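Local atomic coordinates of putative pectin lyase (Geobacillus virus E2, PDB entry 7CHU), a protein that forms the trimeric tailspike of a deep-sea thermophilic bacteriophage and, as a pectate-lyase-like protein, probably recognises or cleaves polysaccharide on the host surface. Residues F80-K83 with D89-V92; N99-S104 with S133-V138; G231-N236 with P302-M307; A166-F171 with I214-D219. One frame throughout, in Å; residues are numbered along the deposited sequence.

How the contacts relate
All four contacts belong to the parallel beta-helix that makes up the long middle of the chain. Contacts 1, 2 and 4 close in that order along the sequence, and contact 3 follows. Contacts 1 and 2 stand at the N-terminal end, centres about 17 Å apart, and touch where F80 packs on S100, just beyond helix 91-99. Contact 2 passes into contact 4, about 15 Å between centres, through the neighbouring parallel strands 135-139 and 169-175; both also reach the second subunit, so this side of the coil lies close to the trimer interface. Contact 3 joins loops farther along, its nearest atoms about 11 Å from contact 4 and about 20 Å from contact 2.

Contact 1 (F80-K83 with D89-V92); sequences FGTK and DDTV
The carboxylate of D90 has T82 CA over one face, 3.2 Å from OD1, while the backbone N-H of K83 reaches the same oxygen on its syn side. The K83 N to D90 OD1 bond is 2.8 Å long and fairly straight (164°), but comes in 31° out of the carboxylate plane, from the face that T82 covers. A water also bonds OD1 of D90 and, at 2.7 Å, the carbonyl O of G81. With CG set anti to its own carbonyl carbon (chi1 -79°), D90 turns its carboxylate toward the loop, and its OD2 takes the backbone N of G84, so two successive N-H groups grip one side chain. This closes the loop between strand 75-76 and helix 91-99, near the N-terminal end of the parallel beta-helix. D90 occupies the N-cap position of that helix, yet its side chain makes no capping bond. D89 forms an Asx turn instead, OD1 accepting from T91 N at 2.9 Å, and its OD2 bonds T125 OG1. The buried T82 packs against A93 and I94 of the helix and Y122 of strand 120-124. The exposed K83 chain leads away, its NZ 6.2 Å from D90 OD1.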
loop_
_atom_site.group_PDB
_atom_site.type_symbol
_atom_site.label_atom_id
_atom_site.label_comp_id
_atom_site.label_asym_id
_atom_site.label_seq_id
_atom_site.Cartn_x
_atom_site.Cartn_y
_atom_site.Cartn_z
ATOM N N PHE A 80 20.538 24.536 -23.169
ATOM C CA PHE A 80 19.871 25.793 -23.470
ATOM C C PHE A 80 20.407 26.938 -22.630
ATOM O O PHE A 80 19.844 28.038 -22.654
ATOM C CB PHE A 80 18.361 25.620 -23.319
ATOM C CG PHE A 80 17.761 24.805 -24.431
ATOM C CD1 PHE A 80 17.778 23.414 -24.380
ATOM C CD2 PHE A 80 17.263 25.437 -25.571
ATOM C CE1 PHE A 80 17.273 22.652 -25.456
ATOM C CE2 PHE A 80 16.737 24.706 -26.639
ATOM C CZ PHE A 80 16.747 23.306 -26.589
ATOM N N GLY A 81 21.494 26.704 -21.897
ATOM C CA GLY A 81 22.210 27.768 -21.227
ATOM C C GLY A 81 21.968 27.935 -19.739
ATOM O O GLY A 81 22.333 28.986 -19.197
ATOM N N THR A 82 21.385 26.949 -19.053
ATOM C CA THR A 82 21.289 27.034 -17.594
ATOM C C THR A 82 22.681 27.027 -16.984
ATOM O O THR A 82 23.586 26.350 -17.478
ATOM C CB THR A 82 20.491 25.864 -17.001
ATOM O OG1 THR A 82 21.120 24.615 -17.343
ATOM C CG2 THR A 82 19.052 25.863 -17.487
ATOM N N LYS A 83 22.855 27.766 -15.895
ATOM C CA LYS A 83 24.082 27.663 -15.109
ATOM C C LYS A 83 23.923 26.790 -13.877
ATOM O O LYS A 83 24.906 26.212 -13.409
ATOM C CB LYS A 83 24.560 29.053 -14.681
ATOM C CG LYS A 83 24.553 30.028 -15.845
ATOM C CD LYS A 83 25.584 29.624 -16.923
ATOM C CE LYS A 83 26.434 30.807 -17.410
ATOM N NZ LYS A 83 25.602 32.015 -17.678
ATOM N N ASP A 89 19.932 33.908 -13.287
ATOM C CA ASP A 89 18.534 33.628 -13.605
ATOM C C ASP A 89 18.474 32.557 -14.696
ATOM O O ASP A 89 18.880 32.804 -15.836
ATOM C CB ASP A 89 17.846 34.919 -14.046
ATOM C CG ASP A 89 16.333 34.795 -14.108
ATOM O OD1 ASP A 89 15.812 33.656 -14.230
ATOM O OD2 ASP A 89 15.657 35.846 -14.004
ATOM N N ASP A 90 17.960 31.365 -14.355
ATOM C CA ASP A 90 17.850 30.272 -15.314
ATOM C C ASP A 90 16.457 30.150 -15.928
ATOM O O ASP A 90 16.197 29.186 -16.652
ATOM C CB ASP A 90 18.249 28.937 -14.663
ATOM C CG ASP A 90 19.771 28.754 -14.567
ATOM O OD1 ASP A 90 20.521 29.311 -15.415
ATOM O OD2 ASP A 90 20.217 28.073 -13.629
ATOM N N THR A 91 15.568 31.119 -15.686
ATOM C CA THR A 91 14.168 30.962 -16.086
ATOM C C THR A 91 14.023 30.797 -17.601
ATOM O O THR A 91 13.305 29.908 -18.078
ATOM C CB THR A 91 13.340 32.166 -15.613
ATOM O OG1 THR A 91 13.630 32.481 -14.238
ATOM C CG2 THR A 91 11.866 31.881 -15.767
ATOM N N VAL A 92 14.690 31.653 -18.379
ATOM C CA VAL A 92 14.483 31.633 -19.825
ATOM C C VAL A 92 15.074 30.365 -20.433
ATOM O O VAL A 92 14.488 29.758 -21.340
ATOM C CB VAL A 92 15.069 32.906 -20.474
ATOM C CG1 VAL A 92 15.029 32.810 -22.003
ATOM C CG2 VAL A 92 14.305 34.146 -19.992
HETATM O O HOH W 1 20.804 30.734 -17.801
#

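Contact 2 (N99-S104 with S133-V138); sequences NSIVSS and SNIRLV
S103 and S104 clasp the backbone of S133 where the loop after helix 91-99 runs along the entry to strand 135-139, an early strand of the parallel beta-helix. The S104 carbonyl O accepts S133 N at 2.8 Å. Beside it, S103 OG gives its proton to S133 O from a direction tilted 34° off the carbonyl plane. OG stands anti to the backbone N of S103 (chi1 -178°), which carries the hydroxyl across to that carbonyl. S133 OG turns elsewhere, to N106 O and to C170 N on the next strand. The buried apolar half is a single pair, I101 and I135, whose branches slide past each other in opposite directions; V75 and V115 also pack on I101. Toward solvent the contact thins out. V102 points away from the strand and is exposed, and the partly exposed S104 sends its OG to Q111 and gives S133 only its backbone. Farther along the strand, R136 NH2 bonds A140 O of the second subunit. Between the isoleucines, I101 CG2 rests on I135 CG1 at 4.0 Å, with CD1 of I135 equally far from I101 CB.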
loop_
_atom_site.group_PDB
_atom_site.type_symbol
_atom_site.label_atom_id
_atom_site.label_comp_id
_atom_site.label_asym_id
_atom_site.label_seq_id
_atom_site.Cartn_x
_atom_site.Cartn_y
_atom_site.Cartn_z
ATOM N N ASN A 99 10.117 24.352 -24.170
ATOM C CA ASN A 99 9.495 24.715 -25.449
ATOM C C ASN A 99 10.074 23.949 -26.627
ATOM O O ASN A 99 9.382 23.788 -27.640
ATOM C CB ASN A 99 9.636 26.212 -25.715
ATOM C CG ASN A 99 8.741 27.037 -24.824
ATOM O OD1 ASN A 99 7.848 26.504 -24.164
ATOM N ND2 ASN A 99 8.977 28.341 -24.790
ATOM N N SER A 100 11.307 23.445 -26.508
ATOM C CA SER A 100 11.913 22.690 -27.601
ATOM C C SER A 100 11.335 21.296 -27.732
ATOM O O SER A 100 11.620 20.627 -28.726
ATOM C CB SER A 100 13.428 22.594 -27.419
ATOM O OG SER A 100 13.776 21.713 -26.342
ATOM N N ILE A 101 10.579 20.816 -26.738
ATOM C CA ILE A 101 9.898 19.536 -26.897
ATOM C C ILE A 101 8.798 19.680 -27.942
ATOM O O ILE A 101 7.949 20.582 -27.875
ATOM C CB ILE A 101 9.318 19.042 -25.559
ATOM C CG1 ILE A 101 10.431 18.805 -24.545
ATOM C CG2 ILE A 101 8.526 17.756 -25.784
ATOM C CD1 ILE A 101 11.204 17.566 -24.791
ATOM N N VAL A 102 8.804 18.775 -28.907
ATOM C CA VAL A 102 7.804 18.732 -29.956
ATOM C C VAL A 102 6.641 17.882 -29.456
ATOM O O VAL A 102 6.787 16.673 -29.277
ATOM C CB VAL A 102 8.410 18.166 -31.244
ATOM C CG1 VAL A 102 7.366 18.108 -32.335
ATOM C CG2 VAL A 102 9.584 19.043 -31.689
ATOM N N SER A 103 5.486 18.506 -29.211
ATOM C CA SER A 103 4.346 17.725 -28.750
ATOM C C SER A 103 3.058 18.475 -29.065
ATOM O O SER A 103 3.059 19.510 -29.725
ATOM C CB SER A 103 4.456 17.416 -27.252
ATOM O OG SER A 103 3.359 16.615 -26.865
ATOM N N SER A 104 1.943 17.914 -28.615
ATOM C CA SER A 104 0.642 18.550 -28.779
ATOM C C SER A 104 -0.239 18.174 -27.585
ATOM O O SER A 104 0.286 17.863 -26.507
ATOM C CB SER A 104 0.007 18.149 -30.116
ATOM O OG SER A 104 -0.064 16.734 -30.248
ATOM N N SER A 133 1.306 17.915 -23.858
ATOM C CA SER A 133 1.238 16.592 -23.256
ATOM C C SER A 133 2.578 15.857 -23.354
ATOM O O SER A 133 3.441 16.176 -24.183
ATOM C CB SER A 133 0.161 15.741 -23.938
ATOM O OG SER A 133 -1.131 16.191 -23.590
ATOM N N ASN A 134 2.729 14.848 -22.491
ATOM C CA ASN A 134 3.847 13.899 -22.516
ATOM C C ASN A 134 5.169 14.549 -22.151
ATOM O O ASN A 134 6.224 14.152 -22.644
ATOM C CB ASN A 134 3.955 13.199 -23.877
ATOM C CG ASN A 134 2.685 12.470 -24.233
ATOM O OD1 ASN A 134 2.008 11.961 -23.355
ATOM N ND2 ASN A 134 2.351 12.420 -25.500
ATOM N N ILE A 135 5.149 15.559 -21.294
ATOM C CA ILE A 135 6.381 16.216 -20.875
ATOM C C ILE A 135 6.637 15.835 -19.422
ATOM O O ILE A 135 5.763 16.008 -18.565
ATOM C CB ILE A 135 6.307 17.742 -21.058
ATOM C CG1 ILE A 135 6.283 18.098 -22.550
ATOM C CG2 ILE A 135 7.514 18.424 -20.387
ATOM C CD1 ILE A 135 6.408 19.633 -22.846
ATOM N N ARG A 136 7.827 15.304 -19.145
ATOM C CA ARG A 136 8.233 14.966 -17.789
ATOM C C ARG A 136 9.453 15.793 -17.417
ATOM O O ARG A 136 10.425 15.834 -18.178
ATOM C CB ARG A 136 8.556 13.478 -17.670
ATOM C CG ARG A 136 7.352 12.601 -17.418
ATOM C CD ARG A 136 7.819 11.209 -17.049
ATOM N NE ARG A 136 8.440 10.548 -18.187
ATOM C CZ ARG A 136 9.494 9.741 -18.112
ATOM N NH1 ARG A 136 10.075 9.489 -16.946
ATOM N NH2 ARG A 136 9.977 9.187 -19.216
ATOM N N LEU A 137 9.403 16.439 -16.251
ATOM C CA LEU A 137 10.535 17.185 -15.703
ATOM C C LEU A 137 11.268 16.295 -14.694
ATOM O O LEU A 137 10.721 15.949 -13.643
ATOM C CB LEU A 137 10.075 18.477 -15.039
ATOM C CG LEU A 137 9.108 19.404 -15.795
ATOM C CD1 LEU A 137 8.741 20.641 -14.952
ATOM C CD2 LEU A 137 9.675 19.818 -17.164
ATOM N N VAL A 138 12.512 15.950 -14.998
ATOM C CA VAL A 138 13.278 14.979 -14.222
ATOM C C VAL A 138 14.590 15.626 -13.798
ATOM O O VAL A 138 15.305 16.169 -14.637
ATOM C CB VAL A 138 13.548 13.704 -15.043
ATOM C CG1 VAL A 138 14.425 12.716 -14.246
ATOM C CG2 VAL A 138 12.228 13.070 -15.513
#

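Contact 3 (G231-N236 with P302-M307); sequences GDLARN and PNTPHM
L233, which opens a short 3-10 turn, has its CA 7.1 Å from the CA of P302, the first residue of an inverse gamma turn centred on N303. Both belong to loops that leave the coils of the parallel beta-helix, one between strands 220-228 and 240-243, the other leading into strand 307-309. Across the gap the work falls to one side chain: L233 points into the second loop and splits its two methyls over it. CG lies anti to the backbone N (chi1 -177°), carrying both branches forward. CD1 packs beside T304, 3.8 Å from its CB, and the two side chains pass in opposite directions. CD2 covers the gamma turn and meets the CB of P302 at 4.3 Å. No hydrogen bond joins 231-236 to 302-307; T304 OG1 bonds S266 OG, and N303 OD1 bonds N326 ND2. The turn carrying L233 is held from within by R235 N to D232 O and N236 N to L233 O. D232 also pairs by charge with R235, although no N-H of the guanidinium points at its OD2. The nearest approach across the contact is made by a methyl to a backbone oxygen, L233 CD2 to N303 O at 3.3 Å.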
loop_
_atom_site.group_PDB
_atom_site.type_symbol
_atom_site.label_atom_id
_atom_site.label_comp_id
_atom_site.label_asym_id
_atom_site.label_seq_id
_atom_site.Cartn_x
_atom_site.Cartn_y
_atom_site.Cartn_z
ATOM N N GLY A 231 2.152 27.181 2.372
ATOM C CA GLY A 231 0.863 27.760 2.699
ATOM C C GLY A 231 0.964 28.927 3.658
ATOM O O GLY A 231 2.041 29.423 3.996
ATOM N N ASP A 232 -0.213 29.372 4.104
ATOM C CA ASP A 232 -0.364 30.540 4.958
ATOM C C ASP A 232 -1.819 30.588 5.397
ATOM O O ASP A 232 -2.693 30.978 4.615
ATOM C CB ASP A 232 0.026 31.831 4.215
ATOM C CG ASP A 232 -0.127 33.106 5.086
ATOM O OD1 ASP A 232 -0.777 33.086 6.137
ATOM O OD2 ASP A 232 0.395 34.165 4.696
ATOM N N LEU A 233 -2.084 30.183 6.631
ATOM C CA LEU A 233 -3.467 30.070 7.085
ATOM C C LEU A 233 -4.200 31.402 6.990
ATOM O O LEU A 233 -5.392 31.438 6.652
ATOM C CB LEU A 233 -3.512 29.558 8.518
ATOM C CG LEU A 233 -4.944 29.361 8.995
ATOM C CD1 LEU A 233 -5.634 28.367 8.082
ATOM C CD2 LEU A 233 -4.909 28.855 10.417
ATOM N N ALA A 234 -3.511 32.504 7.297
ATOM C CA ALA A 234 -4.159 33.815 7.273
ATOM C C ALA A 234 -4.660 34.177 5.883
ATOM O O ALA A 234 -5.562 35.023 5.748
ATOM C CB ALA A 234 -3.203 34.908 7.780
ATOM N N ARG A 235 -4.118 33.541 4.847
ATOM C CA ARG A 235 -4.540 33.829 3.496
ATOM C C ARG A 235 -5.192 32.640 2.838
ATOM O O ARG A 235 -5.350 32.644 1.609
ATOM C CB ARG A 235 -3.359 34.282 2.648
ATOM C CG ARG A 235 -2.839 35.627 2.996
ATOM C CD ARG A 235 -1.464 35.740 2.445
ATOM N NE ARG A 235 -0.708 36.591 3.341
ATOM C CZ ARG A 235 0.296 37.350 2.930
ATOM N NH1 ARG A 235 0.944 38.163 3.755
ATOM N NH2 ARG A 235 0.655 37.289 1.655
ATOM N N ASN A 236 -5.533 31.614 3.616
ATOM C CA ASN A 236 -6.236 30.439 3.097
ATOM C C ASN A 236 -5.411 29.682 2.049
ATOM O O ASN A 236 -5.952 29.173 1.062
ATOM C CB ASN A 236 -7.596 30.834 2.525
ATOM C CG ASN A 236 -8.502 29.665 2.396
ATOM O OD1 ASN A 236 -8.365 28.702 3.140
ATOM N ND2 ASN A 236 -9.434 29.720 1.449
ATOM N N PRO A 302 -0.767 25.609 13.507
ATOM C CA PRO A 302 -1.852 26.401 12.914
ATOM C C PRO A 302 -3.205 25.793 13.234
ATOM O O PRO A 302 -3.369 24.569 13.282
ATOM C CB PRO A 302 -1.550 26.363 11.407
ATOM C CG PRO A 302 -0.681 25.127 11.213
ATOM C CD PRO A 302 0.114 24.991 12.499
ATOM N N ASN A 303 -4.175 26.676 13.470
ATOM C CA ASN A 303 -5.544 26.290 13.802
ATOM C C ASN A 303 -6.270 25.953 12.505
ATOM O O ASN A 303 -7.010 26.756 11.941
ATOM C CB ASN A 303 -6.239 27.414 14.568
ATOM C CG ASN A 303 -7.642 27.044 15.026
ATOM O OD1 ASN A 303 -8.116 25.925 14.814
ATOM N ND2 ASN A 303 -8.319 28.002 15.650
ATOM N N THR A 304 -6.058 24.724 12.043
ATOM C CA THR A 304 -6.585 24.243 10.776
ATOM C C THR A 304 -6.393 22.730 10.737
ATOM O O THR A 304 -5.429 22.216 11.317
ATOM C CB THR A 304 -5.870 24.938 9.599
ATOM O OG1 THR A 304 -6.546 24.670 8.362
ATOM C CG2 THR A 304 -4.407 24.508 9.511
ATOM N N PRO A 305 -7.301 21.989 10.118
ATOM C CA PRO A 305 -7.173 20.530 10.147
ATOM C C PRO A 305 -5.987 20.065 9.319
ATOM O O PRO A 305 -5.528 20.760 8.406
ATOM C CB PRO A 305 -8.502 20.041 9.564
ATOM C CG PRO A 305 -8.985 21.186 8.725
ATOM C CD PRO A 305 -8.519 22.429 9.425
ATOM N N HIS A 306 -5.447 18.900 9.702
ATOM C CA HIS A 306 -4.393 18.287 8.898
ATOM C C HIS A 306 -4.927 17.942 7.524
ATOM O O HIS A 306 -4.245 18.156 6.522
ATOM C CB HIS A 306 -3.817 17.024 9.567
ATOM C CG HIS A 306 -2.725 17.298 10.564
ATOM N ND1 HIS A 306 -2.579 18.513 11.195
ATOM C CD2 HIS A 306 -1.717 16.514 11.027
ATOM C CE1 HIS A 306 -1.542 18.461 12.015
ATOM N NE2 HIS A 306 -0.994 17.263 11.924
ATOM N N MET A 307 -6.155 17.430 7.451
ATOM C CA MET A 307 -6.814 17.191 6.169
ATOM C C MET A 307 -8.216 17.774 6.238
ATOM O O MET A 307 -9.014 17.347 7.080
ATOM C CB MET A 307 -6.879 15.692 5.846
ATOM C CG MET A 307 -7.719 15.398 4.590
ATOM S SD MET A 307 -7.819 13.649 4.164
ATOM C CE MET A 307 -6.098 13.298 3.813
#

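Contact 4 (A166-F171 with I214-D219); sequences AQRLCF and IEEVWD
In the parallel beta-helix, R168, just before strand 169-175, reaches across an intervening coil to residues 216-218, where the chain approaches a corner at D219. Its guanidinium lies flat on the indole of W218, planes 6° apart. CZ sits 3.5 Å from the centroid of the six-membered ring and almost straight above it, which makes this a face-on cation-pi stack. NH2 lies over the five-membered ring, 3.4 Å from W218 CD2, while R168 CD touches the far rim near CZ3. A bend at chi3 (67°) turns the end of the arginine flat over the ring. The same group grips E216 end-on. NH1 makes a salt bridge of 2.9 Å to E216 OE2; OE2 lies in the guanidinium plane, while NH1 meets it from above the plane of the carboxylate. NH2 gives a hydrogen bond of 2.9 Å to the E216 backbone O. Two further acceptors, S195 OG for NE and I194 O for NH2, fix the rotation of the guanidinium. K193 balances the other oxygen of E216, and W218 NE1 bonds N249 O. D219 forms a salt bridge with K288 of the second subunit. R168 spans strand 187-195, which lies between strands 169-175 and 212-215.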
loop_
_atom_site.group_PDB
_atom_site.type_symbol
_atom_site.label_atom_id
_atom_site.label_comp_id
_atom_site.label_asym_id
_atom_site.label_seq_id
_atom_site.Cartn_x
_atom_site.Cartn_y
_atom_site.Cartn_z
ATOM N N ALA A 166 -10.193 23.714 -23.949
ATOM C CA ALA A 166 -11.205 22.791 -24.443
ATOM C C ALA A 166 -10.700 21.350 -24.464
ATOM O O ALA A 166 -11.482 20.429 -24.744
ATOM C CB ALA A 166 -11.646 23.220 -25.848
ATOM N N GLN A 167 -9.407 21.157 -24.184
ATOM C CA GLN A 167 -8.669 19.911 -24.225
ATOM C C GLN A 167 -8.031 19.659 -22.864
ATOM O O GLN A 167 -8.115 20.477 -21.937
ATOM C CB GLN A 167 -7.566 19.943 -25.298
ATOM C CG GLN A 167 -7.940 20.419 -26.673
ATOM C CD GLN A 167 -6.961 19.872 -27.691
ATOM O OE1 GLN A 167 -6.675 18.668 -27.694
ATOM N NE2 GLN A 167 -6.412 20.745 -28.530
ATOM N N ARG A 168 -7.330 18.541 -22.765
ATOM C CA ARG A 168 -6.613 18.213 -21.547
ATOM C C ARG A 168 -5.124 18.049 -21.821
ATOM O O ARG A 168 -4.687 17.822 -22.952
ATOM C CB ARG A 168 -7.197 16.957 -20.927
ATOM C CG ARG A 168 -8.683 17.128 -20.654
ATOM C CD ARG A 168 -9.217 16.012 -19.826
ATOM N NE ARG A 168 -8.662 16.024 -18.479
ATOM C CZ ARG A 168 -9.135 16.775 -17.493
ATOM N NH1 ARG A 168 -10.176 17.583 -17.707
ATOM N NH2 ARG A 168 -8.579 16.706 -16.287
ATOM N N LEU A 169 -4.355 18.193 -20.755
ATOM C CA LEU A 169 -2.944 17.868 -20.750
ATOM C C LEU A 169 -2.787 16.455 -20.211
ATOM O O LEU A 169 -3.275 16.169 -19.114
ATOM C CB LEU A 169 -2.195 18.861 -19.862
ATOM C CG LEU A 169 -0.743 19.085 -20.199
ATOM C CD1 LEU A 169 -0.683 19.697 -21.581
ATOM C CD2 LEU A 169 -0.162 20.026 -19.171
ATOM N N CYS A 170 -2.097 15.582 -20.953
ATOM C CA CYS A 170 -1.970 14.182 -20.554
ATOM C C CYS A 170 -0.523 13.743 -20.360
ATOM O O CYS A 170 0.392 14.206 -21.053
ATOM C CB CYS A 170 -2.636 13.252 -21.574
ATOM S SG CYS A 170 -4.382 13.565 -21.782
ATOM N N PHE A 171 -0.338 12.831 -19.399
ATOM C CA PHE A 171 0.936 12.131 -19.189
ATOM C C PHE A 171 2.083 13.095 -18.891
ATOM O O PHE A 171 3.191 12.925 -19.402
ATOM C CB PHE A 171 1.288 11.259 -20.393
ATOM C CG PHE A 171 0.216 10.268 -20.769
ATOM C CD1 PHE A 171 0.035 9.096 -20.020
ATOM C CD2 PHE A 171 -0.598 10.499 -21.871
ATOM C CE1 PHE A 171 -0.948 8.187 -20.378
ATOM C CE2 PHE A 171 -1.579 9.590 -22.247
ATOM C CZ PHE A 171 -1.759 8.437 -21.501
ATOM N N ILE A 214 -4.047 22.094 -7.348
ATOM C CA ILE A 214 -4.586 21.041 -8.205
ATOM C C ILE A 214 -6.032 21.407 -8.517
ATOM O O ILE A 214 -6.845 21.556 -7.602
ATOM C CB ILE A 214 -4.501 19.651 -7.526
ATOM C CG1 ILE A 214 -3.031 19.249 -7.314
ATOM C CG2 ILE A 214 -5.228 18.569 -8.333
ATOM C CD1 ILE A 214 -2.861 17.934 -6.498
ATOM N N GLU A 215 -6.356 21.564 -9.800
ATOM C CA GLU A 215 -7.705 21.939 -10.212
ATOM C C GLU A 215 -8.128 21.069 -11.380
ATOM O O GLU A 215 -7.470 21.074 -12.421
ATOM C CB GLU A 215 -7.784 23.416 -10.613
ATOM C CG GLU A 215 -9.172 23.783 -11.135
ATOM C CD GLU A 215 -9.272 25.247 -11.607
ATOM O OE1 GLU A 215 -10.096 25.530 -12.503
ATOM O OE2 GLU A 215 -8.537 26.109 -11.075
ATOM N N GLU A 216 -9.213 20.326 -11.202
ATOM C CA GLU A 216 -9.767 19.450 -12.224
ATOM C C GLU A 216 -8.709 18.517 -12.813
ATOM O O GLU A 216 -8.483 18.471 -14.024
ATOM C CB GLU A 216 -10.461 20.265 -13.323
ATOM C CG GLU A 216 -11.499 19.431 -14.078
ATOM C CD GLU A 216 -11.931 20.074 -15.391
ATOM O OE1 GLU A 216 -12.149 21.323 -15.405
ATOM O OE2 GLU A 216 -12.050 19.333 -16.403
ATOM N N VAL A 217 -8.071 17.739 -11.940
ATOM C CA VAL A 217 -7.027 16.803 -12.352
ATOM C C VAL A 217 -7.547 15.386 -12.163
ATOM O O VAL A 217 -8.121 15.065 -11.113
ATOM C CB VAL A 217 -5.716 17.030 -11.583
ATOM C CG1 VAL A 217 -4.732 15.894 -11.871
ATOM C CG2 VAL A 217 -5.119 18.374 -11.989
ATOM N N TRP A 218 -7.350 14.548 -13.181
ATOM C CA TRP A 218 -7.871 13.189 -13.231
ATOM C C TRP A 218 -6.749 12.159 -13.301
ATOM O O TRP A 218 -5.743 12.365 -13.995
ATOM C CB TRP A 218 -8.759 12.976 -14.446
ATOM C CG TRP A 218 -9.880 13.930 -14.603
ATOM C CD1 TRP A 218 -10.361 14.814 -13.672
ATOM C CD2 TRP A 218 -10.715 14.066 -15.758
ATOM N NE1 TRP A 218 -11.433 15.492 -14.186
ATOM C CE2 TRP A 218 -11.659 15.067 -15.471
ATOM C CE3 TRP A 218 -10.738 13.450 -17.014
ATOM C CZ2 TRP A 218 -12.629 15.469 -16.396
ATOM C CZ3 TRP A 218 -11.698 13.866 -17.950
ATOM C CH2 TRP A 218 -12.626 14.857 -17.632
ATOM N N ASP A 219 -6.941 11.038 -12.614
ATOM C CA ASP A 219 -6.180 9.800 -12.866
ATOM C C ASP A 219 -4.673 10.024 -12.778
ATOM O O ASP A 219 -3.905 9.658 -13.672
ATOM C CB ASP A 219 -6.553 9.200 -14.223
ATOM C CG ASP A 219 -8.039 8.837 -14.337
ATOM O OD1 ASP A 219 -8.516 7.969 -13.581
ATOM O OD2 ASP A 219 -8.743 9.374 -15.220
#